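Local coordinates for protein O-ureido-L-serine synthase (Streptomyces lavendulae, PDB 3X44) that uses pyridoxal 5'-phosphate to add hydroxyurea to O-acetyl-L-serine, making O-ureido-L-serine for D-cycloserine biosynthesis, and also acts as a cysteine synthase, at residues A[31-34]-A[35-38]; A[71-74]-A[75-78]; A[147-150]-A[151-155]; A[154-157]-A[158-162]; A[179-182]-A[183-187]. The protein carries 1 engineered substitution. One frame throughout, in Å; residues are numbered along the deposited sequence.

Interaction 1. Residues A[31-34]-A[35-38]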
loop_
_atom_site.group_PDB
_atom_site.type_symbol
_atom_site.label_atom_id
_atom_site.label_comp_id
_atom_site.label_asym_id
_atom_site.label_seq_id
_atom_site.Cartn_x
_atom_site.Cartn_y
_atom_site.Cartn_z
ATOM N N VAL A 31 0.853 -18.207 -3.869
ATOM C CA VAL A 31 -0.586 -18.336 -3.676
ATOM C C VAL A 31 -1.266 -16.988 -3.417
ATOM O O VAL A 31 -0.731 -16.146 -2.692
ATOM C CB VAL A 31 -0.906 -19.306 -2.489
ATOM C CG1 VAL A 31 -0.501 -20.721 -2.855
ATOM C CG2 VAL A 31 -0.174 -18.868 -1.220
ATOM N N LYS A 32 -2.428 -16.778 -4.042
ATOM C CA LYS A 32 -3.202 -15.548 -3.851
ATOM C C LYS A 32 -4.182 -15.835 -2.724
ATOM O O LYS A 32 -5.056 -16.704 -2.844
ATOM C CB LYS A 32 -3.962 -15.165 -5.130
ATOM C CG LYS A 32 -4.416 -13.696 -5.179
ATOM C CD LYS A 32 -4.356 -13.110 -6.598
ATOM C CE LYS A 32 -4.868 -11.665 -6.653
ATOM N NZ LYS A 32 -4.144 -10.722 -5.726
ATOM N N VAL A 33 -4.020 -15.109 -1.625
ATOM C CA VAL A 33 -4.837 -15.285 -0.434
ATOM C C VAL A 33 -6.046 -14.359 -0.370
ATOM O O VAL A 33 -5.997 -13.290 0.237
ATOM C CB VAL A 33 -3.970 -15.076 0.825
ATOM C CG1 VAL A 33 -4.647 -15.699 2.042
ATOM C CG2 VAL A 33 -2.606 -15.691 0.597
ATOM N N GLU A 34 -7.141 -14.803 -0.981
ATOM C CA GLU A 34 -8.385 -14.040 -1.031
ATOM C C GLU A 34 -9.122 -13.944 0.309
ATOM O O GLU A 34 -10.118 -13.238 0.424
ATOM C CB GLU A 34 -9.308 -14.652 -2.089
ATOM C CG GLU A 34 -8.751 -14.549 -3.504
ATOM C CD GLU A 34 -8.606 -13.114 -3.967
ATOM O OE1 GLU A 34 -7.524 -12.753 -4.478
ATOM O OE2 GLU A 34 -9.579 -12.345 -3.820
ATOM N N SER A 35 -8.629 -14.656 1.319
ATOM C CA SER A 35 -9.248 -14.620 2.638
ATOM C C SER A 35 -9.082 -13.222 3.225
ATOM O O SER A 35 -9.820 -12.825 4.122
ATOM C CB SER A 35 -8.590 -15.651 3.563
ATOM O OG SER A 35 -7.200 -15.415 3.656
ATOM N N PHE A 36 -8.107 -12.478 2.704
ATOM C CA PHE A 36 -7.832 -11.125 3.173
ATOM C C PHE A 36 -8.947 -10.130 2.819
ATOM O O PHE A 36 -8.931 -8.977 3.269
ATOM C CB PHE A 36 -6.491 -10.633 2.611
ATOM C CG PHE A 36 -5.284 -11.149 3.365
ATOM C CD1 PHE A 36 -4.766 -10.440 4.448
ATOM C CD2 PHE A 36 -4.664 -12.336 2.984
ATOM C CE1 PHE A 36 -3.647 -10.905 5.137
ATOM C CE2 PHE A 36 -3.545 -12.810 3.666
ATOM C CZ PHE A 36 -3.034 -12.092 4.747
ATOM N N ASN A 37 -9.905 -10.562 2.003
ATOM C CA ASN A 37 -11.030 -9.699 1.654
ATOM C C ASN A 37 -11.878 -9.604 2.923
ATOM O O ASN A 37 -11.924 -10.553 3.709
ATOM C CB ASN A 37 -11.854 -10.320 0.516
ATOM C CG ASN A 37 -11.267 -10.026 -0.852
ATOM O OD1 ASN A 37 -10.907 -8.885 -1.153
ATOM N ND2 ASN A 37 -11.161 -11.053 -1.685
ATOM N N PRO A 38 -12.576 -8.473 3.129
ATOM C CA PRO A 38 -13.407 -8.308 4.333
ATOM C C PRO A 38 -14.453 -9.400 4.539
ATOM O O PRO A 38 -14.791 -9.736 5.676
ATOM C CB PRO A 38 -14.042 -6.922 4.159
ATOM C CG PRO A 38 -13.929 -6.624 2.685
ATOM C CD PRO A 38 -12.653 -7.299 2.239
#
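Glu34 and Asn37 lie side by side and point the same way at a tight turn. Asn37 ND2 meets Glu34 OE2 at 3.0 Å, but the bond is weak and bent, with an N-H...O angle of 128°. The carboxylate and amide planes are turned 54° apart. The backbone joins the same two residues, Asn37 N donating to Glu34 O at 3.1 Å. Phe36 N makes a weaker bond to Val33 O. That oxygen also sits at the edge of the Phe36 ring, in its plane, 3.2 Å from CD2. Val33 CG1, held anti to the backbone N (chi1 -161°), touches Phe36 CE2 at 3.5 Å. Further out, Glu34 OE2 has a salt bridge to Arg45, and Thr14 bonds OE1. Asn37 OD1 is bonded by Gly12 N. Phe36 also packs on Thr10 of a second subunit. This is a 3-10 turn after strand 28-33. It leads toward the engineered Ala43, which replaces the cofactor lysine of this type II pyridoxal phosphate enzyme.

Interaction 2. Residues A[71-74]-A[75-78]. With PUS ((E)-O-(carbamoylamino)-N-({3-hydroxy-2-methyl-5-[(phosphonooxy)methyl]pyridin-4-yl}methylidene)-L-serine), chain C.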
loop_
_atom_site.group_PDB
_atom_site.type_symbol
_atom_site.label_atom_id
_atom_site.label_comp_id
_atom_site.label_asym_id
_atom_site.label_seq_id
_atom_site.Cartn_x
_atom_site.Cartn_y
_atom_site.Cartn_z
ATOM N N SER A 71 -23.246 -21.141 -3.423
ATOM C CA SER A 71 -22.668 -22.304 -2.748
ATOM C C SER A 71 -22.224 -21.824 -1.366
ATOM O O SER A 71 -21.671 -22.593 -0.575
ATOM C CB SER A 71 -21.456 -22.862 -3.516
ATOM O OG SER A 71 -20.416 -21.904 -3.645
ATOM N N GLY A 72 -22.458 -20.543 -1.090
ATOM C CA GLY A 72 -22.090 -19.990 0.207
ATOM C C GLY A 72 -21.386 -18.640 0.218
ATOM O O GLY A 72 -21.936 -17.650 0.686
ATOM N N ASN A 73 -20.167 -18.594 -0.306
ATOM C CA ASN A 73 -19.382 -17.361 -0.314
ATOM C C ASN A 73 -20.063 -16.177 -0.988
ATOM O O ASN A 73 -20.021 -15.058 -0.476
ATOM C CB ASN A 73 -18.007 -17.615 -0.943
ATOM C CG ASN A 73 -17.045 -18.311 0.018
ATOM O OD1 ASN A 73 -17.119 -18.111 1.230
ATOM N ND2 ASN A 73 -16.140 -19.126 -0.521
ATOM N N VAL A 74 -20.701 -16.391 -2.126
ATOM C CA VAL A 74 -21.353 -15.254 -2.756
ATOM C C VAL A 74 -22.489 -14.766 -1.858
ATOM O O VAL A 74 -22.726 -13.566 -1.746
ATOM C CB VAL A 74 -21.865 -15.609 -4.162
ATOM C CG1 VAL A 74 -22.913 -14.609 -4.614
ATOM C CG2 VAL A 74 -20.689 -15.589 -5.131
ATOM N N GLY A 75 -23.174 -15.698 -1.204
ATOM C CA GLY A 75 -24.244 -15.321 -0.295
ATOM C C GLY A 75 -23.691 -14.489 0.855
ATOM O O GLY A 75 -24.279 -13.484 1.247
ATOM N N ILE A 76 -22.550 -14.908 1.396
ATOM C CA ILE A 76 -21.918 -14.189 2.494
ATOM C C ILE A 76 -21.533 -12.771 2.059
ATOM O O ILE A 76 -21.831 -11.794 2.747
ATOM C CB ILE A 76 -20.651 -14.935 2.985
ATOM C CG1 ILE A 76 -21.055 -16.217 3.706
ATOM C CG2 ILE A 76 -19.850 -14.058 3.930
ATOM C CD1 ILE A 76 -19.903 -17.191 3.928
ATOM N N ALA A 77 -20.881 -12.671 0.906
ATOM C CA ALA A 77 -20.443 -11.389 0.372
ATOM C C ALA A 77 -21.609 -10.457 0.023
ATOM O O ALA A 77 -21.621 -9.296 0.424
ATOM C CB ALA A 77 -19.563 -11.617 -0.853
ATOM N N LEU A 78 -22.583 -10.953 -0.732
ATOM C CA LEU A 78 -23.722 -10.113 -1.090
ATOM C C LEU A 78 -24.396 -9.628 0.192
ATOM O O LEU A 78 -24.830 -8.480 0.284
ATOM C CB LEU A 78 -24.710 -10.886 -1.969
ATOM C CG LEU A 78 -24.335 -10.820 -3.458
ATOM C CD1 LEU A 78 -25.061 -11.870 -4.267
ATOM C CD2 LEU A 78 -24.653 -9.428 -3.975
HETATM N N PUS C . -18.423 -19.485 -5.175
HETATM C CA PUS C . -19.724 -18.974 -5.769
HETATM C CB PUS C . -20.262 -19.933 -6.890
HETATM O OG PUS C . -20.494 -21.302 -6.327
HETATM N ND PUS C . -21.593 -21.961 -6.996
HETATM C CE PUS C . -21.392 -23.157 -7.591
HETATM N NZ2 PUS C . -20.147 -23.552 -7.913
HETATM O OZ1 PUS C . -22.317 -23.865 -7.833
HETATM C C PUS C . -20.772 -18.859 -4.641
HETATM O O PUS C . -20.403 -18.772 -3.503
HETATM O OT PUS C . -21.951 -18.854 -4.901
HETATM C C2 PUS C . -14.663 -21.157 -3.488
HETATM C C3 PUS C . -15.888 -20.485 -3.959
HETATM C C4 PUS C . -16.045 -20.221 -5.394
HETATM C C5 PUS C . -14.963 -20.611 -6.306
HETATM C C6 PUS C . -13.774 -21.266 -5.740
HETATM C C2A PUS C . -14.486 -21.482 -2.032
HETATM C C4A PUS C . -17.353 -19.710 -5.955
HETATM C C5A PUS C . -15.057 -20.358 -7.803
HETATM N N1 PUS C . -13.679 -21.511 -4.388
HETATM O O3 PUS C . -16.813 -20.068 -3.074
HETATM O O1P PUS C . -16.972 -18.432 -9.192
HETATM O O2P PUS C . -15.028 -17.212 -9.758
HETATM O O3P PUS C . -15.238 -19.480 -10.439
HETATM O O4P PUS C . -14.883 -18.932 -8.101
HETATM P P PUS C . -15.536 -18.518 -9.377
#
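The first turn of helix 73-85, where Gly72 meets Ile76, borders the substrate pocket. Gly72 is the N-cap. Its phi of 135° suits a residue without a side chain. Gly72 O accepts from Ile76 N at 2.9 Å, and Ala77 N and Leu78 N bond Asn73 O and Val74 O in the same way. Val74 N donates to carboxylate atom O of PUS at 2.8 Å, and Ser71 N to the other oxygen, OT, at 3.0 Å. Ser71 OG donates to the side-chain oxygen OG of PUS, which carries the ureido group, at 2.7 Å. Asn73 ND2 reaches the 3-hydroxy oxygen O3 of the PUS ring at 2.8 Å. The Asn73 amide has two further partners: ND2 also donates to Asp292, and OD1 accepts from Arg296. Val74 divides its branches. CG2 lies against the PUS carboxylate, while CG1, anti to the backbone N (chi1 161°), presses on Leu78 CD1 at a tight 3.5 Å. Val74 and Leu78 run alongside each other. Two amides on one carboxylate, one from the loop and one from the first turn of the helix, beside an asparagine on the cofactor oxygen, mark the substrate-binding loop of the cysteine synthase family.

Interaction 3. Residues A[147-150]-A[151-155]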
loop_
_atom_site.group_PDB
_atom_site.type_symbol
_atom_site.label_atom_id
_atom_site.label_comp_id
_atom_site.label_asym_id
_atom_site.label_seq_id
_atom_site.Cartn_x
_atom_site.Cartn_y
_atom_site.Cartn_z
ATOM N N ALA A 147 -20.575 -8.494 -15.190
ATOM C CA ALA A 147 -19.947 -7.732 -14.111
ATOM C C ALA A 147 -19.076 -8.617 -13.219
ATOM O O ALA A 147 -18.275 -8.124 -12.432
ATOM C CB ALA A 147 -21.022 -7.044 -13.270
ATOM N N ASN A 148 -19.245 -9.926 -13.343
ATOM C CA ASN A 148 -18.488 -10.888 -12.555
ATOM C C ASN A 148 -17.059 -10.970 -13.106
ATOM O O ASN A 148 -16.127 -10.466 -12.481
ATOM C CB ASN A 148 -19.216 -12.243 -12.595
ATOM C CG ASN A 148 -18.413 -13.381 -11.982
ATOM O OD1 ASN A 148 -17.283 -13.204 -11.513
ATOM N ND2 ASN A 148 -19.006 -14.569 -11.985
ATOM N N PRO A 149 -16.872 -11.569 -14.298
ATOM C CA PRO A 149 -15.521 -11.669 -14.864
ATOM C C PRO A 149 -14.832 -10.316 -15.078
ATOM O O PRO A 149 -13.605 -10.220 -15.029
ATOM C CB PRO A 149 -15.736 -12.419 -16.190
ATOM C CG PRO A 149 -17.173 -12.217 -16.515
ATOM C CD PRO A 149 -17.876 -12.176 -15.193
ATOM N N SER A 150 -15.622 -9.271 -15.310
ATOM C CA SER A 150 -15.060 -7.949 -15.542
ATOM C C SER A 150 -14.322 -7.400 -14.326
ATOM O O SER A 150 -13.274 -6.781 -14.470
ATOM C CB SER A 150 -16.155 -6.968 -15.980
ATOM O OG SER A 150 -16.779 -6.368 -14.858
ATOM N N TYR A 151 -14.845 -7.617 -13.126
ATOM C CA TYR A 151 -14.139 -7.109 -11.954
ATOM C C TYR A 151 -12.840 -7.881 -11.773
ATOM O O TYR A 151 -11.899 -7.381 -11.175
ATOM C CB TYR A 151 -14.993 -7.226 -10.692
ATOM C CG TYR A 151 -14.599 -6.236 -9.609
ATOM C CD1 TYR A 151 -15.013 -4.902 -9.662
ATOM C CD2 TYR A 151 -13.823 -6.644 -8.524
ATOM C CE1 TYR A 151 -14.658 -3.994 -8.640
ATOM C CE2 TYR A 151 -13.470 -5.754 -7.515
ATOM C CZ TYR A 151 -13.887 -4.438 -7.571
ATOM O OH TYR A 151 -13.536 -3.586 -6.545
ATOM N N HIS A 152 -12.787 -9.103 -12.297
ATOM C CA HIS A 152 -11.574 -9.914 -12.187
ATOM C C HIS A 152 -10.524 -9.461 -13.186
ATOM O O HIS A 152 -9.325 -9.546 -12.919
ATOM C CB HIS A 152 -11.892 -11.393 -12.405
ATOM C CG HIS A 152 -12.619 -12.014 -11.255
ATOM N ND1 HIS A 152 -12.022 -12.234 -10.031
ATOM C CD2 HIS A 152 -13.899 -12.431 -11.133
ATOM C CE1 HIS A 152 -12.906 -12.762 -9.204
ATOM N NE2 HIS A 152 -14.052 -12.891 -9.848
ATOM N N ARG A 153 -10.972 -8.980 -14.342
ATOM C CA ARG A 153 -10.038 -8.495 -15.348
ATOM C C ARG A 153 -9.389 -7.221 -14.818
ATOM O O ARG A 153 -8.202 -6.977 -15.012
ATOM C CB ARG A 153 -10.769 -8.136 -16.643
ATOM C CG ARG A 153 -11.303 -9.293 -17.446
ATOM C CD ARG A 153 -11.905 -8.767 -18.748
ATOM N NE ARG A 153 -12.813 -9.728 -19.367
ATOM C CZ ARG A 153 -14.138 -9.675 -19.268
ATOM N NH1 ARG A 153 -14.715 -8.704 -18.571
ATOM N NH2 ARG A 153 -14.887 -10.592 -19.868
ATOM N N GLU A 154 -10.189 -6.409 -14.140
ATOM C CA GLU A 154 -9.715 -5.123 -13.650
ATOM C C GLU A 154 -8.988 -5.102 -12.314
ATOM O O GLU A 154 -8.181 -4.205 -12.074
ATOM C CB GLU A 154 -10.883 -4.128 -13.625
ATOM C CG GLU A 154 -11.485 -3.879 -15.001
ATOM C CD GLU A 154 -12.933 -3.427 -14.959
ATOM O OE1 GLU A 154 -13.237 -2.454 -14.243
ATOM O OE2 GLU A 154 -13.767 -4.042 -15.654
ATOM N N THR A 155 -9.270 -6.064 -11.440
ATOM C CA THR A 155 -8.596 -6.081 -10.152
ATOM C C THR A 155 -7.720 -7.309 -9.947
ATOM O O THR A 155 -6.501 -7.195 -9.886
ATOM C CB THR A 155 -9.608 -5.969 -8.988
ATOM O OG1 THR A 155 -10.521 -7.071 -9.026
ATOM C CG2 THR A 155 -10.392 -4.669 -9.099
HETATM O O HOH W 1 -16.111 -14.776 -9.342
#
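Asn148 and His152 meet at a slant, with the amide and imidazole planes 56° apart. Asn148 OD1 lies at the ring edge, in plane, 3.5 Å from His152 CD2. A water links the two groups, at 2.9 Å from Asn148 OD1, to which it donates, and 2.8 Å from His152 NE2. The rest of each group is held too. Asn148 ND2 bonds Thr178, a cofactor-binding residue, and His152 ND1 bonds Thr156. The extended Arg153 side chain runs back along the helix to the previous turn. One face of its guanidinium covers Pro149 C, and NH1 comes to 3.1 Å from Ser150 CA. Its NE is bonded to Gln187. The Tyr151 ring leads away from 147-150 toward helix 43-56, and Thr155 CG2 lies 3.6 Å above one face of it, toward the rim. Tyr151 O takes two bonds from opposite faces of its plane, from Thr155 OG1 at 2.6 Å and from Thr155 N at 3.0 Å. The helix widens to a pi-type turn at 152-155. This first half of helix 147-164 sits between helix 43-56, which meets Tyr151, and helix 180-192, which meets His152 and Arg153. Ala165 of a third subunit packs on Tyr151.

Interaction 4. Residues A[154-157]-A[158-162]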
loop_
_atom_site.group_PDB
_atom_site.type_symbol
_atom_site.label_atom_id
_atom_site.label_comp_id
_atom_site.label_asym_id
_atom_site.label_seq_id
_atom_site.Cartn_x
_atom_site.Cartn_y
_atom_site.Cartn_z
ATOM N N GLU A 154 -10.189 -6.409 -14.140
ATOM C CA GLU A 154 -9.715 -5.123 -13.650
ATOM C C GLU A 154 -8.988 -5.102 -12.314
ATOM O O GLU A 154 -8.181 -4.205 -12.074
ATOM C CB GLU A 154 -10.883 -4.128 -13.625
ATOM C CG GLU A 154 -11.485 -3.879 -15.001
ATOM C CD GLU A 154 -12.933 -3.427 -14.959
ATOM O OE1 GLU A 154 -13.237 -2.454 -14.243
ATOM O OE2 GLU A 154 -13.767 -4.042 -15.654
ATOM N N THR A 155 -9.270 -6.064 -11.440
ATOM C CA THR A 155 -8.596 -6.081 -10.152
ATOM C C THR A 155 -7.720 -7.309 -9.947
ATOM O O THR A 155 -6.501 -7.195 -9.886
ATOM C CB THR A 155 -9.608 -5.969 -8.988
ATOM O OG1 THR A 155 -10.521 -7.071 -9.026
ATOM C CG2 THR A 155 -10.392 -4.669 -9.099
ATOM N N THR A 156 -8.343 -8.479 -9.845
ATOM C CA THR A 156 -7.615 -9.726 -9.630
ATOM C C THR A 156 -6.465 -9.924 -10.605
ATOM O O THR A 156 -5.360 -10.281 -10.203
ATOM C CB THR A 156 -8.543 -10.938 -9.756
ATOM O OG1 THR A 156 -9.768 -10.667 -9.065
ATOM C CG2 THR A 156 -7.871 -12.175 -9.162
ATOM N N ALA A 157 -6.746 -9.718 -11.886
ATOM C CA ALA A 157 -5.737 -9.856 -12.930
ATOM C C ALA A 157 -4.678 -8.751 -12.846
ATOM O O ALA A 157 -3.495 -8.990 -13.092
ATOM C CB ALA A 157 -6.410 -9.824 -14.313
ATOM N N SER A 158 -5.107 -7.539 -12.507
ATOM C CA SER A 158 -4.180 -6.410 -12.413
ATOM C C SER A 158 -3.190 -6.579 -11.268
ATOM O O SER A 158 -2.032 -6.175 -11.377
ATOM C CB SER A 158 -4.947 -5.094 -12.234
ATOM O OG SER A 158 -5.635 -4.734 -13.423
ATOM N N GLU A 159 -3.659 -7.156 -10.167
ATOM C CA GLU A 159 -2.814 -7.382 -8.995
ATOM C C GLU A 159 -1.781 -8.461 -9.319
ATOM O O GLU A 159 -0.608 -8.354 -8.949
ATOM C CB GLU A 159 -3.673 -7.837 -7.807
ATOM C CG GLU A 159 -4.667 -6.790 -7.324
ATOM C CD GLU A 159 -5.837 -7.398 -6.577
ATOM O OE1 GLU A 159 -5.652 -8.450 -5.929
ATOM O OE2 GLU A 159 -6.940 -6.821 -6.641
ATOM N N ILE A 160 -2.232 -9.502 -10.013
ATOM C CA ILE A 160 -1.360 -10.607 -10.394
ATOM C C ILE A 160 -0.269 -10.120 -11.350
ATOM O O ILE A 160 0.913 -10.376 -11.135
ATOM C CB ILE A 160 -2.172 -11.748 -11.061
ATOM C CG1 ILE A 160 -2.999 -12.481 -9.996
ATOM C CG2 ILE A 160 -1.229 -12.722 -11.786
ATOM C CD1 ILE A 160 -4.044 -13.462 -10.556
ATOM N N LEU A 161 -0.667 -9.403 -12.399
ATOM C CA LEU A 161 0.289 -8.901 -13.377
ATOM C C LEU A 161 1.274 -7.896 -12.791
ATOM O O LEU A 161 2.456 -7.901 -13.150
ATOM C CB LEU A 161 -0.445 -8.273 -14.557
ATOM C CG LEU A 161 -1.157 -9.273 -15.475
ATOM C CD1 LEU A 161 -2.150 -8.536 -16.368
ATOM C CD2 LEU A 161 -0.116 -10.018 -16.314
ATOM N N ALA A 162 0.789 -7.039 -11.896
ATOM C CA ALA A 162 1.646 -6.039 -11.264
ATOM C C ALA A 162 2.699 -6.719 -10.396
ATOM O O ALA A 162 3.875 -6.358 -10.432
ATOM C CB ALA A 162 0.809 -5.083 -10.406
#
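Glu159 lies back along the carbonyl of Thr155, one turn earlier in the helix. Its CB is 3.6 Å from Thr155 O. CG is anti to the carbonyl carbon (chi1 -65°), which brings it to 3.2 Å from the same oxygen. CD follows at 3.4 Å from Thr155 O. At the tip OE2 stands beside that oxygen and also nears Thr155 CB, at 3.7 Å. Both oxygens are acceptors and do not bond; the carboxylate has its partners outside the segments. OE1 has salt bridges to Lys32 and Arg45 and a bond from Thr14 N, while OE2 takes Arg13 N. These positive charges and amides would probably favour the ionised form. Thr155 O itself accepts from Glu159 N at 2.9 Å, nearly straight out from the carbonyl. Ser158 OG donates to Glu154 O at 2.9 Å, from well above the carbonyl plane. This hydroxyl bond falls where the backbone is widened into a pi-type turn. Ile160 N bonds Thr156 O, and Ile160 CG1 lies 3.2 Å from that oxygen. The helix rests on Val185 and Met188 of helix 180-192 through Thr156, Ala157 and Ile160. Strands 28-33 and 285-290 touch Thr156 and Ile160. Ser158 meets Ser158 of a third subunit on another flank.

Interaction 5. Residues A[179-182]-A[183-187]. With PUS ((E)-O-(carbamoylamino)-N-({3-hydroxy-2-methyl-5-[(phosphonooxy)methyl]pyridin-4-yl}methylidene)-L-serine), chain C.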
loop_
_atom_site.group_PDB
_atom_site.type_symbol
_atom_site.label_atom_id
_atom_site.label_comp_id
_atom_site.label_asym_id
_atom_site.label_seq_id
_atom_site.Cartn_x
_atom_site.Cartn_y
_atom_site.Cartn_z
ATOM N N THR A 179 -16.811 -19.475 -12.910
ATOM C CA THR A 179 -15.697 -19.334 -13.864
ATOM C C THR A 179 -15.331 -17.866 -14.068
ATOM O O THR A 179 -14.489 -17.533 -14.903
ATOM C CB THR A 179 -15.964 -19.992 -15.260
ATOM O OG1 THR A 179 -16.663 -19.080 -16.115
ATOM C CG2 THR A 179 -16.747 -21.274 -15.105
ATOM N N GLY A 180 -15.937 -16.985 -13.276
ATOM C CA GLY A 180 -15.627 -15.570 -13.402
ATOM C C GLY A 180 -14.152 -15.276 -13.163
ATOM O O GLY A 180 -13.564 -14.415 -13.824
ATOM N N THR A 181 -13.551 -15.984 -12.212
ATOM C CA THR A 181 -12.143 -15.778 -11.894
ATOM C C THR A 181 -11.293 -16.253 -13.056
ATOM O O THR A 181 -10.445 -15.531 -13.549
ATOM C CB THR A 181 -11.734 -16.552 -10.617
ATOM O OG1 THR A 181 -12.360 -15.954 -9.476
ATOM C CG2 THR A 181 -10.231 -16.512 -10.420
ATOM N N LEU A 182 -11.541 -17.484 -13.483
ATOM C CA LEU A 182 -10.813 -18.090 -14.592
ATOM C C LEU A 182 -10.954 -17.324 -15.903
ATOM O O LEU A 182 -9.995 -17.197 -16.662
ATOM C CB LEU A 182 -11.296 -19.526 -14.782
ATOM C CG LEU A 182 -10.941 -20.208 -16.098
ATOM C CD1 LEU A 182 -9.459 -20.523 -16.103
ATOM C CD2 LEU A 182 -11.784 -21.486 -16.259
ATOM N N THR A 183 -12.150 -16.817 -16.180
ATOM C CA THR A 183 -12.368 -16.076 -17.418
ATOM C C THR A 183 -11.769 -14.672 -17.371
ATOM O O THR A 183 -11.077 -14.254 -18.305
ATOM C CB THR A 183 -13.873 -15.991 -17.750
ATOM O OG1 THR A 183 -14.371 -17.309 -18.003
ATOM C CG2 THR A 183 -14.103 -15.124 -18.994
ATOM N N GLY A 184 -12.024 -13.952 -16.280
ATOM C CA GLY A 184 -11.498 -12.601 -16.136
ATOM C C GLY A 184 -9.980 -12.553 -16.128
ATOM O O GLY A 184 -9.367 -11.764 -16.855
ATOM N N VAL A 185 -9.362 -13.394 -15.305
ATOM C CA VAL A 185 -7.908 -13.417 -15.239
ATOM C C VAL A 185 -7.323 -14.050 -16.502
ATOM O O VAL A 185 -6.353 -13.546 -17.069
ATOM C CB VAL A 185 -7.413 -14.196 -14.011
ATOM C CG1 VAL A 185 -5.888 -14.213 -13.994
ATOM C CG2 VAL A 185 -7.928 -13.543 -12.737
ATOM N N GLY A 186 -7.934 -15.146 -16.943
ATOM C CA GLY A 186 -7.459 -15.838 -18.127
ATOM C C GLY A 186 -7.382 -14.959 -19.361
ATOM O O GLY A 186 -6.452 -15.080 -20.165
ATOM N N GLN A 187 -8.358 -14.067 -19.506
ATOM C CA GLN A 187 -8.424 -13.176 -20.657
ATOM C C GLN A 187 -7.376 -12.066 -20.648
ATOM O O GLN A 187 -6.891 -11.657 -21.707
ATOM C CB GLN A 187 -9.821 -12.573 -20.761
ATOM C CG GLN A 187 -10.835 -13.521 -21.376
ATOM C CD GLN A 187 -12.224 -12.937 -21.425
ATOM O OE1 GLN A 187 -12.521 -11.952 -20.750
ATOM N NE2 GLN A 187 -13.089 -13.542 -22.228
HETATM N N PUS C . -18.423 -19.485 -5.175
HETATM C CA PUS C . -19.724 -18.974 -5.769
HETATM C CB PUS C . -20.262 -19.933 -6.890
HETATM O OG PUS C . -20.494 -21.302 -6.327
HETATM N ND PUS C . -21.593 -21.961 -6.996
HETATM C CE PUS C . -21.392 -23.157 -7.591
HETATM N NZ2 PUS C . -20.147 -23.552 -7.913
HETATM O OZ1 PUS C . -22.317 -23.865 -7.833
HETATM C C PUS C . -20.772 -18.859 -4.641
HETATM O O PUS C . -20.403 -18.772 -3.503
HETATM O OT PUS C . -21.951 -18.854 -4.901
HETATM C C2 PUS C . -14.663 -21.157 -3.488
HETATM C C3 PUS C . -15.888 -20.485 -3.959
HETATM C C4 PUS C . -16.045 -20.221 -5.394
HETATM C C5 PUS C . -14.963 -20.611 -6.306
HETATM C C6 PUS C . -13.774 -21.266 -5.740
HETATM C C2A PUS C . -14.486 -21.482 -2.032
HETATM C C4A PUS C . -17.353 -19.710 -5.955
HETATM C C5A PUS C . -15.057 -20.358 -7.803
HETATM N N1 PUS C . -13.679 -21.511 -4.388
HETATM O O3 PUS C . -16.813 -20.068 -3.074
HETATM O O1P PUS C . -16.972 -18.432 -9.192
HETATM O O2P PUS C . -15.028 -17.212 -9.758
HETATM O O3P PUS C . -15.238 -19.480 -10.439
HETATM O O4P PUS C . -14.883 -18.932 -8.101
HETATM P P PUS C . -15.536 -18.518 -9.377
#
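Thr183 N donates to Thr179 O at 2.8 Å and opens helix 180-192, whose following amides bond four residues back. Thr179, at the N-cap position, has a positive phi of 76°. Its amide faces the ligand and gives a 2.9 Å bond to phosphate oxygen O3P of PUS. Thr181 adds a double grip on a second oxygen. Its N reaches O2P of PUS at 3.1 Å and its OG1 reaches O2P at 3.0 Å. The hydroxyl is set beside its own backbone N (chi1 -69°), which lets both donors turn to one acceptor. The N-terminal end of the helix would probably also stabilise the negative phosphate. Thr183 OG1 approaches Thr179 O at 3.1 Å. It is also bonded by Asp232 N. Val185 CG2 leans on Thr181 O at 3.3 Å. Gly180 and Gly184 are joined by their backbones, Gly184 N to Gly180 O. Gly177 to Thr181 belong to the glycine-rich cofactor phosphate loop. Helix 180-192 is the crossover of the beta-alpha-beta unit between strands 171-174 and 197-203. Leu182 packs on both strands, and Thr181 touches His152 of helix 147-164.

How the interactions relate
Interactions 2 and 5 hold different parts of PUS. Residues 71-78 take its carboxylate and 3-hydroxy oxygen, residues 179-187 its phosphate, and their centres are 19 Å apart. Interactions 3 and 4 are successive parts of helix 147-164 and share Glu154 and Thr155. Interaction 3 backs the phosphate site, with His152 CE1 at 3.2 Å from Thr181 OG1 and Arg153 NE at 2.6 Å from Gln187 OE1. Interaction 4 packs on helix 180-192, Thr156 CG2 lying 3.8 Å from Val185 CG2. It also joins interaction 1 through a salt bridge, Lys32 NZ to Glu159 OE1 at 2.7 Å. Interaction 1 stays about 7 Å from interactions 2 and 5 at the nearest atoms.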